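Local structure of succinyl-CoA:3-ketoacid-coenzyme A transferase subunit B (Bacillus subtilis, 3CDK) at residues 11-14 with 15-18; 84-88 with 89-93; 181-185 with 186-190; 195-198 with 199-203. The protein probably transfers coenzyme A from succinyl-CoA to a 3-oxo acid, yielding a 3-oxoacyl-CoA and succinate. One frame throughout, in Å; residues are numbered along the deposited sequence.

Interaction 1: residues 11-14 with 15-18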
loop_
_atom_site.group_PDB
_atom_site.type_symbol
_atom_site.label_atom_id
_atom_site.label_comp_id
_atom_site.label_asym_id
_atom_site.label_seq_id
_atom_site.Cartn_x
_atom_site.Cartn_y
_atom_site.Cartn_z
ATOM N N MET B 11 5.693 -29.908 -22.835
ATOM C CA MET B 11 5.247 -28.580 -22.544
ATOM C C MET B 11 6.124 -27.952 -21.476
ATOM O O MET B 11 6.615 -26.847 -21.660
ATOM C CB MET B 11 3.801 -28.619 -22.098
ATOM C CG MET B 11 2.841 -28.906 -23.210
ATOM S SD MET B 11 1.177 -28.445 -22.700
ATOM C CE MET B 11 0.613 -30.061 -22.135
ATOM N N VAL B 12 6.356 -28.674 -20.383
ATOM C CA VAL B 12 7.131 -28.155 -19.251
ATOM C C VAL B 12 8.588 -27.829 -19.632
ATOM O O VAL B 12 9.112 -26.748 -19.322
ATOM C CB VAL B 12 7.058 -29.132 -18.048
ATOM C CG1 VAL B 12 8.112 -28.827 -17.000
ATOM C CG2 VAL B 12 5.671 -29.079 -17.425
ATOM N N LYS B 13 9.220 -28.752 -20.341
ATOM C CA LYS B 13 10.622 -28.582 -20.687
ATOM C C LYS B 13 10.822 -27.353 -21.590
ATOM O O LYS B 13 11.819 -26.628 -21.466
ATOM C CB LYS B 13 11.180 -29.852 -21.331
ATOM C CG LYS B 13 12.555 -30.291 -20.784
ATOM C CD LYS B 13 13.589 -29.131 -20.662
ATOM C CE LYS B 13 14.854 -29.547 -19.874
ATOM N NZ LYS B 13 15.541 -28.398 -19.172
ATOM N N ARG B 14 9.867 -27.105 -22.479
ATOM C CA ARG B 14 9.953 -25.950 -23.340
ATOM C C ARG B 14 9.779 -24.644 -22.565
ATOM O O ARG B 14 10.464 -23.652 -22.848
ATOM C CB ARG B 14 8.931 -26.053 -24.462
ATOM C CG ARG B 14 8.968 -24.886 -25.457
ATOM C CD ARG B 14 10.378 -24.563 -26.024
ATOM N NE ARG B 14 10.294 -23.387 -26.884
ATOM C CZ ARG B 14 10.130 -22.138 -26.440
ATOM N NH1 ARG B 14 10.044 -21.146 -27.309
ATOM N NH2 ARG B 14 10.044 -21.867 -25.131
ATOM N N ALA B 15 8.872 -24.652 -21.590
ATOM C CA ALA B 15 8.619 -23.473 -20.760
ATOM C C ALA B 15 9.863 -23.040 -19.968
ATOM O O ALA B 15 10.185 -21.858 -19.946
ATOM C CB ALA B 15 7.408 -23.710 -19.822
ATOM N N VAL B 16 10.569 -23.998 -19.350
ATOM C CA VAL B 16 11.789 -23.702 -18.577
ATOM C C VAL B 16 12.723 -22.687 -19.288
ATOM O O VAL B 16 13.280 -21.779 -18.670
ATOM C CB VAL B 16 12.601 -24.986 -18.257
ATOM C CG1 VAL B 16 13.871 -24.634 -17.535
ATOM C CG2 VAL B 16 11.810 -25.904 -17.407
ATOM N N GLN B 17 12.873 -22.867 -20.592
ATOM C CA GLN B 17 13.649 -21.972 -21.438
ATOM C C GLN B 17 13.217 -20.507 -21.423
ATOM O O GLN B 17 13.897 -19.668 -22.000
ATOM C CB GLN B 17 13.595 -22.475 -22.874
ATOM C CG GLN B 17 13.899 -23.950 -23.027
ATOM C CD GLN B 17 13.874 -24.376 -24.471
ATOM O OE1 GLN B 17 13.941 -23.538 -25.381
ATOM N NE2 GLN B 17 13.769 -25.684 -24.701
ATOM N N GLU B 18 12.096 -20.196 -20.784
ATOM C CA GLU B 18 11.657 -18.813 -20.733
ATOM C C GLU B 18 12.293 -18.059 -19.554
ATOM O O GLU B 18 12.365 -16.814 -19.550
ATOM C CB GLU B 18 10.131 -18.711 -20.711
ATOM C CG GLU B 18 9.404 -19.412 -21.869
ATOM C CD GLU B 18 9.594 -18.746 -23.231
ATOM O OE1 GLU B 18 9.260 -17.554 -23.370
ATOM O OE2 GLU B 18 10.055 -19.430 -24.182
#
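Ala15 N donates to Met11 O at 3.1 Å and Val16 N to Val12 O at 3.1 Å, the i to i+4 bonds of the alpha-helix 5-16. Gln17 N makes a weak, bent bond to Arg14 O.

The side-chain contact is an i to i+4 salt bridge along the same face of the chain, Arg14 with Glu18. With CG trans to the backbone N (chi1 -178°) and a bend at chi2, the Arg14 side chain runs along the chain toward Glu18. There its guanidinium meets the Glu18 carboxylate nearly coplanar, the two planes differing by only 16°. Gln17 lies crosswise to the Arg14 side chain; its OE1 is placed over a guanidinium face and approaches Arg14 CD at 3.8 Å, a contact and not a bond.

Both charges have further partners. Arg14 NH1 pairs with Glu192, while Glu18 reaches Arg141 through OE1 and Arg173 through OE2, so the bridge is part of a larger charged network. Arg14 and Arg173 come close within it, a nearness that the carboxylates of Glu18 and Glu192 probably offset. Ala15 and Val16 pack on Val35, and Ala15 also on Ile145 of the strand 141-145. Within the bridge, Arg14 NH2 points almost straight at Glu18 OE2, 2.6 Å away with 167° at the hydrogen, and reaches that oxygen on its anti side.

Interaction 2: residues 84-88 with 89-93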
loop_
_atom_site.group_PDB
_atom_site.type_symbol
_atom_site.label_atom_id
_atom_site.label_comp_id
_atom_site.label_asym_id
_atom_site.label_seq_id
_atom_site.Cartn_x
_atom_site.Cartn_y
_atom_site.Cartn_z
ATOM N N SER B 84 11.746 -12.691 1.063
ATOM C CA SER B 84 11.078 -11.655 1.824
ATOM C C SER B 84 9.578 -11.866 1.782
ATOM O O SER B 84 9.046 -12.370 0.767
ATOM C CB SER B 84 11.403 -10.277 1.270
ATOM O OG SER B 84 11.238 -10.272 -0.120
ATOM N N TYR B 85 8.928 -11.466 2.888
ATOM C CA TYR B 85 7.480 -11.513 3.061
ATOM C C TYR B 85 6.832 -10.130 3.095
ATOM O O TYR B 85 7.472 -9.155 3.448
ATOM C CB TYR B 85 7.148 -12.248 4.354
ATOM C CG TYR B 85 7.579 -13.702 4.357
ATOM C CD1 TYR B 85 6.840 -14.677 3.678
ATOM C CD2 TYR B 85 8.720 -14.094 5.028
ATOM C CE1 TYR B 85 7.232 -16.024 3.689
ATOM C CE2 TYR B 85 9.124 -15.422 5.042
ATOM C CZ TYR B 85 8.379 -16.382 4.380
ATOM O OH TYR B 85 8.808 -17.690 4.405
ATOM N N PHE B 86 5.560 -10.056 2.726
ATOM C CA PHE B 86 4.868 -8.793 2.559
ATOM C C PHE B 86 3.398 -9.095 2.509
ATOM O O PHE B 86 3.028 -10.258 2.410
ATOM C CB PHE B 86 5.319 -8.052 1.287
ATOM C CG PHE B 86 5.625 -8.947 0.105
ATOM C CD1 PHE B 86 4.636 -9.301 -0.782
ATOM C CD2 PHE B 86 6.938 -9.382 -0.144
ATOM C CE1 PHE B 86 4.936 -10.134 -1.874
ATOM C CE2 PHE B 86 7.238 -10.190 -1.220
ATOM C CZ PHE B 86 6.256 -10.566 -2.081
ATOM N N ASP B 87 2.541 -8.088 2.618
ATOM C CA ASP B 87 1.105 -8.378 2.606
ATOM C C ASP B 87 0.532 -8.461 1.192
ATOM O O ASP B 87 1.248 -8.288 0.192
ATOM C CB ASP B 87 0.282 -7.455 3.525
ATOM C CG ASP B 87 0.650 -5.980 3.392
ATOM O OD1 ASP B 87 0.301 -5.348 2.366
ATOM O OD2 ASP B 87 1.288 -5.446 4.346
ATOM N N SER B 88 -0.753 -8.770 1.114
ATOM C CA SER B 88 -1.378 -9.084 -0.157
ATOM C C SER B 88 -1.441 -7.866 -1.068
ATOM O O SER B 88 -1.273 -7.974 -2.290
ATOM C CB SER B 88 -2.744 -9.684 0.098
ATOM O OG SER B 88 -2.603 -10.942 0.744
ATOM N N ALA B 89 -1.606 -6.689 -0.462
ATOM C CA ALA B 89 -1.741 -5.444 -1.236
ATOM C C ALA B 89 -0.389 -5.105 -1.835
ATOM O O ALA B 89 -0.326 -4.639 -2.971
ATOM C CB ALA B 89 -2.243 -4.328 -0.380
ATOM N N GLU B 90 0.677 -5.346 -1.053
ATOM C CA GLU B 90 2.055 -5.244 -1.552
ATOM C C GLU B 90 2.274 -6.229 -2.677
ATOM O O GLU B 90 2.905 -5.896 -3.669
ATOM C CB GLU B 90 3.108 -5.510 -0.465
ATOM C CG GLU B 90 3.715 -4.275 0.159
ATOM C CD GLU B 90 4.524 -3.444 -0.837
ATOM O OE1 GLU B 90 5.765 -3.379 -0.710
ATOM O OE2 GLU B 90 3.918 -2.857 -1.752
ATOM N N SER B 91 1.749 -7.440 -2.516
ATOM C CA SER B 91 2.076 -8.503 -3.422
ATOM C C SER B 91 1.571 -8.141 -4.799
ATOM O O SER B 91 2.292 -8.328 -5.793
ATOM C CB SER B 91 1.489 -9.832 -2.975
ATOM O OG SER B 91 2.101 -10.867 -3.724
ATOM N N PHE B 92 0.361 -7.585 -4.854
ATOM C CA PHE B 92 -0.223 -7.220 -6.128
ATOM C C PHE B 92 0.222 -5.863 -6.630
ATOM O O PHE B 92 0.218 -5.613 -7.853
ATOM C CB PHE B 92 -1.730 -7.440 -6.131
ATOM C CG PHE B 92 -2.087 -8.890 -6.149
ATOM C CD1 PHE B 92 -2.131 -9.600 -7.358
ATOM C CD2 PHE B 92 -2.315 -9.598 -4.944
ATOM C CE1 PHE B 92 -2.422 -10.996 -7.368
ATOM C CE2 PHE B 92 -2.632 -10.988 -4.949
ATOM C CZ PHE B 92 -2.668 -11.678 -6.146
ATOM N N ALA B 93 0.658 -5.009 -5.710
ATOM C CA ALA B 93 1.493 -3.878 -6.095
ATOM C C ALA B 93 2.665 -4.362 -6.970
ATOM O O ALA B 93 2.904 -3.788 -8.014
ATOM C CB ALA B 93 2.004 -3.086 -4.877
#
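An N-capped helix start joins Asp87 to Glu90: the strand 83-85 gives way to a short link, and Asp87 takes the N-cap position of the helix 88-96. Its CG sits between the backbone N and the carbonyl carbon (chi1 46°), which swings OD1 forward over the first turn. OD1 accepts there from Glu90 N at 3.4 Å, a weak capping bond, though a fairly straight one. The backbone takes over at once, with Ser91 N bonded to Asp87 O at 2.9 Å and Phe92 N to Ser88 O at 3.1 Å.

Phe86, just before the cap, folds back against the same turn. Its CB touches Glu90 CB at 3.8 Å, while the ring presents its edge to Ser91, with CE1 3.5 Å from Ser91 OG and Ser91 CB lying in the ring plane. The Ser91 hydroxyl has its main polar partner elsewhere, hydrogen-bonding to the carbonyl oxygen of Glu50, the predicted catalytic residue. Phe92 turns a ring edge to the Ser88 carbonyl, CD2 to O 3.3 Å, and its side chain also packs against that of Glu50.

Ahead of the cap, Ser84 is tied by backbone bonds to Leu54, and Phe86 rests on the same leucine of the strand 53-57. The helix thus starts between that strand and the loop of Glu50, while two neighbouring subunits pack against this part of the chain.

Interaction 3: residues 181-185 with 186-190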
loop_
_atom_site.group_PDB
_atom_site.type_symbol
_atom_site.label_atom_id
_atom_site.label_comp_id
_atom_site.label_asym_id
_atom_site.label_seq_id
_atom_site.Cartn_x
_atom_site.Cartn_y
_atom_site.Cartn_z
ATOM N N PHE B 181 3.477 -20.667 -30.219
ATOM C CA PHE B 181 2.845 -19.530 -30.889
ATOM C C PHE B 181 3.240 -18.232 -30.243
ATOM O O PHE B 181 3.266 -18.146 -29.028
ATOM C CB PHE B 181 1.321 -19.616 -30.807
ATOM C CG PHE B 181 0.723 -20.710 -31.647
ATOM C CD1 PHE B 181 0.511 -20.519 -33.016
ATOM C CD2 PHE B 181 0.360 -21.928 -31.069
ATOM C CE1 PHE B 181 -0.055 -21.521 -33.791
ATOM C CE2 PHE B 181 -0.196 -22.935 -31.832
ATOM C CZ PHE B 181 -0.412 -22.733 -33.194
ATOM N N ASP B 182 3.514 -17.217 -31.059
ATOM C CA ASP B 182 3.797 -15.850 -30.589
ATOM C C ASP B 182 2.616 -14.963 -30.959
ATOM O O ASP B 182 1.937 -15.216 -31.961
ATOM C CB ASP B 182 5.065 -15.285 -31.243
ATOM C CG ASP B 182 6.374 -15.865 -30.667
ATOM O OD1 ASP B 182 6.343 -16.715 -29.746
ATOM O OD2 ASP B 182 7.459 -15.431 -31.138
ATOM N N PHE B 183 2.359 -13.933 -30.156
ATOM C CA PHE B 183 1.363 -12.928 -30.506
ATOM C C PHE B 183 2.023 -11.554 -30.611
ATOM O O PHE B 183 2.736 -11.138 -29.706
ATOM C CB PHE B 183 0.218 -12.896 -29.489
ATOM C CG PHE B 183 -0.504 -14.214 -29.328
ATOM C CD1 PHE B 183 0.011 -15.223 -28.486
ATOM C CD2 PHE B 183 -1.702 -14.445 -29.979
ATOM C CE1 PHE B 183 -0.640 -16.432 -28.336
ATOM C CE2 PHE B 183 -2.373 -15.663 -29.814
ATOM C CZ PHE B 183 -1.836 -16.651 -28.990
ATOM N N VAL B 184 1.810 -10.863 -31.724
ATOM C CA VAL B 184 2.300 -9.490 -31.851
ATOM C C VAL B 184 1.194 -8.589 -32.375
ATOM O O VAL B 184 0.884 -8.568 -33.583
ATOM C CB VAL B 184 3.549 -9.345 -32.751
ATOM C CG1 VAL B 184 4.631 -8.597 -31.982
ATOM C CG2 VAL B 184 4.059 -10.720 -33.258
ATOM N N ASN B 185 0.600 -7.865 -31.435
ATOM C CA ASN B 185 -0.526 -6.965 -31.682
ATOM C C ASN B 185 -1.723 -7.647 -32.356
ATOM O O ASN B 185 -2.134 -7.264 -33.442
ATOM C CB ASN B 185 -0.077 -5.711 -32.471
ATOM C CG ASN B 185 -0.520 -4.424 -31.800
ATOM O OD1 ASN B 185 0.050 -4.010 -30.779
ATOM N ND2 ASN B 185 -1.553 -3.792 -32.353
ATOM N N GLY B 186 -2.269 -8.660 -31.697
ATOM C CA GLY B 186 -3.500 -9.290 -32.141
ATOM C C GLY B 186 -3.282 -10.508 -33.004
ATOM O O GLY B 186 -4.118 -11.391 -33.043
ATOM N N ARG B 187 -2.164 -10.563 -33.709
ATOM C CA ARG B 187 -1.969 -11.624 -34.691
ATOM C C ARG B 187 -1.248 -12.805 -34.050
ATOM O O ARG B 187 -0.356 -12.625 -33.228
ATOM C CB ARG B 187 -1.209 -11.094 -35.926
ATOM C CG ARG B 187 0.336 -11.033 -35.769
ATOM C CD ARG B 187 1.022 -9.946 -36.618
ATOM N NE ARG B 187 0.900 -10.132 -38.077
ATOM C CZ ARG B 187 1.656 -10.944 -38.832
ATOM N NH1 ARG B 187 2.599 -11.713 -38.284
ATOM N NH2 ARG B 187 1.457 -11.001 -40.155
ATOM N N MET B 188 -1.649 -14.009 -34.418
ATOM C CA MET B 188 -0.977 -15.200 -33.948
ATOM C C MET B 188 -0.089 -15.748 -35.068
ATOM O O MET B 188 -0.448 -15.717 -36.258
ATOM C CB MET B 188 -2.001 -16.236 -33.495
ATOM C CG MET B 188 -1.422 -17.470 -32.840
ATOM S SD MET B 188 -2.651 -18.658 -32.237
ATOM C CE MET B 188 -3.509 -19.115 -33.723
ATOM N N THR B 189 1.076 -16.255 -34.676
ATOM C CA THR B 189 2.063 -16.728 -35.616
ATOM C C THR B 189 2.665 -18.003 -35.085
ATOM O O THR B 189 3.113 -18.066 -33.948
ATOM C CB THR B 189 3.155 -15.687 -35.791
ATOM O OG1 THR B 189 2.582 -14.498 -36.351
ATOM C CG2 THR B 189 4.258 -16.199 -36.692
ATOM N N LEU B 190 2.656 -19.036 -35.910
ATOM C CA LEU B 190 3.219 -20.284 -35.486
ATOM C C LEU B 190 4.707 -20.161 -35.629
ATOM O O LEU B 190 5.218 -19.810 -36.690
ATOM C CB LEU B 190 2.655 -21.422 -36.310
ATOM C CG LEU B 190 3.347 -22.775 -36.248
ATOM C CD1 LEU B 190 3.407 -23.321 -34.832
ATOM C CD2 LEU B 190 2.582 -23.693 -37.158
#
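Met188 sends its sulfur over Phe181 and obliquely to Phe183, making Met-aromatic contacts with two rings at once. SD stands 4.2 Å from the centroid of the Phe181 ring, 27° off its normal and so over the face; toward Phe183 it is 4.7 Å from the centroid. CG opposite the backbone N (chi1 -174°) and an extended chi2 bring SD to both rings. Met188 CG touches Phe181 CD1 at 3.6 Å and Phe183 CE2 at 3.7 Å, and the Phe183 and Met188 side chains run alongside each other in the same direction. The opposite face of the Phe181 ring is taken by Leu190 CD1, near the rim, so that this ring is sandwiched between two residues of the partner strand.

The frame is a tight antiparallel beta hairpin, strands 179-184 and 187-193, closed by a type I' turn from Val184 to Arg187. Asp182 and Thr189 form a hydrogen-bonded pair, Asp182 N to Thr189 O and Thr189 N to Asp182 O each 3.0 Å, and Val184 N donates to Arg187 O at 3.2 Å nearer the turn. Gly186 adopts a positive phi of 94°, where a CB would collide with the carbonyl oxygen of Asn185. Phe181, Phe183, Met188 and Leu190 share one face of the hairpin, covered in part by the helix 199-204. Asp182 and Thr189 are on the other face, where the Asp182 carboxylate forms a salt bridge with Arg173.

Interaction 4: residues 195-198 with 199-203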
loop_
_atom_site.group_PDB
_atom_site.type_symbol
_atom_site.label_atom_id
_atom_site.label_comp_id
_atom_site.label_asym_id
_atom_site.label_seq_id
_atom_site.Cartn_x
_atom_site.Cartn_y
_atom_site.Cartn_z
ATOM N N ASP B 195 8.262 -32.274 -31.478
ATOM C CA ASP B 195 8.932 -33.313 -32.213
ATOM C C ASP B 195 8.136 -34.096 -33.274
ATOM O O ASP B 195 8.663 -34.405 -34.357
ATOM C CB ASP B 195 9.622 -34.249 -31.221
ATOM C CG ASP B 195 10.989 -33.730 -30.785
ATOM O OD1 ASP B 195 11.255 -32.519 -30.968
ATOM O OD2 ASP B 195 11.802 -34.542 -30.273
ATOM N N GLY B 196 6.892 -34.445 -33.000
ATOM C CA GLY B 196 6.211 -35.295 -33.980
ATOM C C GLY B 196 5.630 -34.525 -35.152
ATOM O O GLY B 196 5.372 -35.087 -36.202
ATOM N N VAL B 197 5.462 -33.220 -34.954
ATOM C CA VAL B 197 4.457 -32.418 -35.648
ATOM C C VAL B 197 4.933 -31.561 -36.835
ATOM O O VAL B 197 6.057 -31.060 -36.851
ATOM C CB VAL B 197 3.738 -31.502 -34.628
ATOM C CG1 VAL B 197 3.170 -32.308 -33.506
ATOM C CG2 VAL B 197 4.708 -30.550 -34.036
ATOM N N THR B 198 4.041 -31.406 -37.814
ATOM C CA THR B 198 4.225 -30.530 -38.973
ATOM C C THR B 198 3.205 -29.376 -38.977
ATOM O O THR B 198 2.328 -29.294 -38.098
ATOM C CB THR B 198 4.066 -31.297 -40.269
ATOM O OG1 THR B 198 2.834 -32.020 -40.241
ATOM C CG2 THR B 198 5.195 -32.268 -40.437
ATOM N N ILE B 199 3.331 -28.483 -39.959
ATOM C CA ILE B 199 2.428 -27.341 -40.088
ATOM C C ILE B 199 1.013 -27.850 -40.386
ATOM O O ILE B 199 0.032 -27.364 -39.816
ATOM C CB ILE B 199 2.909 -26.317 -41.170
ATOM C CG1 ILE B 199 4.289 -25.735 -40.829
ATOM C CG2 ILE B 199 1.930 -25.153 -41.289
ATOM C CD1 ILE B 199 5.500 -26.649 -41.088
ATOM N N GLU B 200 0.917 -28.855 -41.256
ATOM C CA GLU B 200 -0.371 -29.456 -41.565
ATOM C C GLU B 200 -1.083 -29.836 -40.270
ATOM O O GLU B 200 -2.104 -29.250 -39.933
ATOM C CB GLU B 200 -0.218 -30.651 -42.497
ATOM C CG GLU B 200 -0.461 -30.343 -43.955
ATOM C CD GLU B 200 -1.419 -31.361 -44.597
ATOM O OE1 GLU B 200 -2.568 -31.443 -44.076
ATOM O OE2 GLU B 200 -1.041 -32.071 -45.594
ATOM N N GLU B 201 -0.500 -30.766 -39.524
ATOM C CA GLU B 201 -1.076 -31.222 -38.265
ATOM C C GLU B 201 -1.616 -30.081 -37.450
ATOM O O GLU B 201 -2.720 -30.177 -36.925
ATOM C CB GLU B 201 -0.048 -31.960 -37.420
ATOM C CG GLU B 201 -0.636 -32.540 -36.151
ATOM C CD GLU B 201 0.235 -33.594 -35.524
ATOM O OE1 GLU B 201 1.028 -34.233 -36.244
ATOM O OE2 GLU B 201 0.115 -33.802 -34.307
ATOM N N VAL B 202 -0.829 -29.010 -37.347
ATOM C CA VAL B 202 -1.186 -27.838 -36.550
ATOM C C VAL B 202 -2.369 -27.051 -37.123
ATOM O O VAL B 202 -3.149 -26.507 -36.362
ATOM C CB VAL B 202 0.015 -26.879 -36.341
ATOM C CG1 VAL B 202 -0.411 -25.696 -35.459
ATOM C CG2 VAL B 202 1.165 -27.604 -35.708
ATOM N N TYR B 203 -2.471 -26.971 -38.456
ATOM C CA TYR B 203 -3.688 -26.471 -39.111
ATOM C C TYR B 203 -4.830 -27.362 -38.704
ATOM O O TYR B 203 -5.740 -26.915 -38.023
ATOM C CB TYR B 203 -3.614 -26.476 -40.648
ATOM C CG TYR B 203 -2.818 -25.371 -41.317
ATOM C CD1 TYR B 203 -2.652 -24.108 -40.726
ATOM C CD2 TYR B 203 -2.245 -25.584 -42.593
ATOM C CE1 TYR B 203 -1.903 -23.082 -41.377
ATOM C CE2 TYR B 203 -1.510 -24.574 -43.257
ATOM C CZ TYR B 203 -1.343 -23.335 -42.633
ATOM O OH TYR B 203 -0.629 -22.362 -43.291
#
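Glu201 is drawn out straight, its CG turned away from the backbone N (chi1 -176°) and the chain still extended at chi2, and so reaches back from the helix to lie crosswise to Val197. There a valine methyl meets the carboxylate: Val197 CG1 is 3.5 Å from Glu201 OE2 and 3.8 Å from Glu201 CD. The contact is van der Waals, an apolar branch against the flank of a charged group. The charge itself is matched one turn further on, where Glu201 OE2 forms a salt bridge with Lys205. Leu178 packs against both Val197 and Glu201.

Thr198 occupies the N-cap position of the helix 199-204, which follows the loop after the strand 187-193. Its OG1 lies between the backbone N and the carbonyl carbon, turned over the start of the helix; it approaches Glu201 N at 3.6 Å and Glu201 CB at 4.0 Å. The Thr198 carbonyl accepts the first helical bond from Val202 N, 3.3 Å with 156° at the hydrogen, the donor tilted from the carbonyl plane.

The helix rests on the sheet: Val202 packs on the strand 187-193, at Leu193 among others, and on Phe210, and Ile199 also touches Leu193. Farther along, Ile199 CG2 sits 3.9 Å above the plane of the Tyr203 ring, toward its rim, and that ring in turn meets Phe210 with the two planes about 20° apart.

Interactions 3 and 4 touch directly: Val202 CG1 of the helix start lies 3.7 Å from Phe181 CZ and 4.0 Å from Leu190 CD2 of the hairpin. Interactions 1 and 3 do not touch, their nearest atoms being about 6 Å apart, but Arg14 pairs with Glu192 farther along the hairpin strand 187-193, and Arg173 bridges Glu18 and Asp182. Interaction 2 stands apart, its centre about 27 Å from that of interaction 1 and about 43 Å from that of interaction 4. It alone borders the predicted active site, with the Phe92 side chain about 4 Å from that of Glu50.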